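Local coordinates for protein transcription elongation factor Spt5 (Methanocaldococcus jannaschii, PDB 3EWG) that stimulates transcription elongation as a partner of Spt4, its N-terminal NGN domain mediating the interaction with RNA polymerase, at residues I2-T7 with Y42-A47. Numbering follows the deposited sequence.
Sequences IFAVRT and YVLVEA
Phe3 and Val45, like Val5 and Val43 two steps along, form hydrogen-bonded pairs of an antiparallel ladder between strands 2-7 and 42-47. Each pair closes with two nearly straight bonds, among them Phe3 N to Val45 O and Val5 N to Val43 O, both 2.8 Å. Weaker CA-H...O contacts fill the intervals, the shortest from Tyr42 CA to Val5 O at 3.2 Å. On the face of Ala4 and Leu44, the Ala4 methyl CB sits 3.8 Å from Leu44 CD2 and also touches Tyr42 CD2. Beyond it the Arg6 side chain crosses the Tyr42 ring at a slant: a bend at chi2 (76°) brings CD to 3.5 Å from Tyr42 CE2 and NH1 to 3.4 Å from Tyr42 CE1, with guanidinium and ring planes 40° apart. On the opposite face apolar groups meet, Val5 CG2 lying 4.0 Å from Val45 CG2 and the methyl CG2 of Thr7 touching Val43 CG2. With CG anti to its own carbonyl carbon (chi1 -60°), the Phe3 ring lies on the side of its backbone N, where its edge meets the carbonyl oxygens of Val45 and Ala47. The two strands are the central pair of the four-stranded antiparallel NGN sheet, flanked by 30-36 beside 42-47 and by 63-66 beside 2-7. Met19 of helix 12-25 packs on Val5, Val43 and Val45, while Val53 of helix 50-57 rests against Phe3, Val5 and Ala47, so both helices pack on this valine-rich face.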
# COMPACT_ATOMS: atom_id res chain seq x y z
N ILE A 2 13.13 -5.22 -1.53
CA ILE A 2 12.15 -4.70 -0.57
C ILE A 2 12.86 -3.85 0.48
O ILE A 2 13.84 -4.29 1.09
CB ILE A 2 11.31 -5.82 0.08
CG1 ILE A 2 10.58 -6.64 -0.99
CG2 ILE A 2 10.31 -5.25 1.11
CD1 ILE A 2 10.17 -8.03 -0.53
N PHE A 3 12.38 -2.63 0.67
CA PHE A 3 12.95 -1.71 1.64
C PHE A 3 11.91 -1.39 2.71
O PHE A 3 10.70 -1.38 2.44
CB PHE A 3 13.40 -0.42 0.95
CG PHE A 3 14.45 -0.63 -0.11
CD1 PHE A 3 15.80 -0.61 0.22
CD2 PHE A 3 14.08 -0.85 -1.44
CE1 PHE A 3 16.77 -0.81 -0.76
CE2 PHE A 3 15.05 -1.04 -2.42
CZ PHE A 3 16.40 -1.02 -2.08
N ALA A 4 12.38 -1.13 3.92
CA ALA A 4 11.52 -0.62 4.98
C ALA A 4 11.80 0.86 5.16
O ALA A 4 12.94 1.26 5.41
CB ALA A 4 11.75 -1.38 6.29
N VAL A 5 10.76 1.67 5.01
CA VAL A 5 10.85 3.11 5.24
C VAL A 5 10.31 3.39 6.64
O VAL A 5 9.16 3.08 6.94
CB VAL A 5 10.07 3.92 4.18
CG1 VAL A 5 10.11 5.42 4.50
CG2 VAL A 5 10.64 3.64 2.79
N ARG A 6 11.16 3.97 7.48
CA ARG A 6 10.81 4.29 8.85
C ARG A 6 10.01 5.59 8.89
O ARG A 6 10.45 6.62 8.36
CB ARG A 6 12.09 4.40 9.70
CG ARG A 6 11.89 4.83 11.14
CD ARG A 6 11.36 3.70 12.00
NE ARG A 6 11.30 4.09 13.41
CZ ARG A 6 10.47 3.56 14.31
NH1 ARG A 6 9.61 2.61 13.96
NH2 ARG A 6 10.51 4.00 15.56
N THR A 7 8.84 5.54 9.51
CA THR A 7 7.96 6.70 9.60
C THR A 7 7.58 6.98 11.05
O THR A 7 7.81 6.14 11.93
CB THR A 7 6.64 6.50 8.78
OG1 THR A 7 5.74 5.65 9.50
CG2 THR A 7 6.92 5.90 7.39
N TYR A 42 6.48 1.87 9.97
CA TYR A 42 7.17 1.42 8.75
C TYR A 42 6.21 1.33 7.58
O TYR A 42 5.05 0.95 7.75
CB TYR A 42 7.85 0.06 8.96
CG TYR A 42 8.98 0.09 9.95
CD1 TYR A 42 8.78 -0.33 11.27
CD2 TYR A 42 10.24 0.55 9.59
CE1 TYR A 42 9.80 -0.29 12.20
CE2 TYR A 42 11.28 0.58 10.52
CZ TYR A 42 11.05 0.16 11.81
OH TYR A 42 12.06 0.20 12.74
N VAL A 43 6.71 1.69 6.40
CA VAL A 43 6.05 1.43 5.13
C VAL A 43 7.02 0.58 4.31
O VAL A 43 8.21 0.91 4.20
CB VAL A 43 5.69 2.74 4.36
CG1 VAL A 43 5.07 2.41 2.98
CG2 VAL A 43 4.71 3.59 5.15
N LEU A 44 6.52 -0.52 3.78
CA LEU A 44 7.34 -1.41 2.97
C LEU A 44 7.20 -1.05 1.51
O LEU A 44 6.08 -0.87 1.01
CB LEU A 44 6.99 -2.88 3.22
CG LEU A 44 7.13 -3.38 4.67
CD1 LEU A 44 6.84 -4.88 4.76
CD2 LEU A 44 8.52 -3.08 5.25
N VAL A 45 8.34 -0.93 0.84
CA VAL A 45 8.40 -0.48 -0.55
C VAL A 45 9.27 -1.44 -1.36
O VAL A 45 10.44 -1.65 -1.03
CB VAL A 45 8.97 0.96 -0.67
CG1 VAL A 45 9.06 1.40 -2.13
CG2 VAL A 45 8.13 1.94 0.13
N GLU A 46 8.69 -2.02 -2.41
CA GLU A 46 9.49 -2.74 -3.39
C GLU A 46 9.92 -1.77 -4.48
O GLU A 46 9.09 -1.07 -5.07
CB GLU A 46 8.72 -3.92 -3.99
CG GLU A 46 9.61 -4.83 -4.83
CD GLU A 46 8.86 -5.78 -5.74
OE1 GLU A 46 7.61 -5.73 -5.79
OE2 GLU A 46 9.54 -6.58 -6.42
N ALA A 47 11.23 -1.73 -4.74
CA ALA A 47 11.79 -0.83 -5.73
C ALA A 47 13.01 -1.45 -6.40
O ALA A 47 13.60 -2.41 -5.88
CB ALA A 47 12.15 0.51 -5.10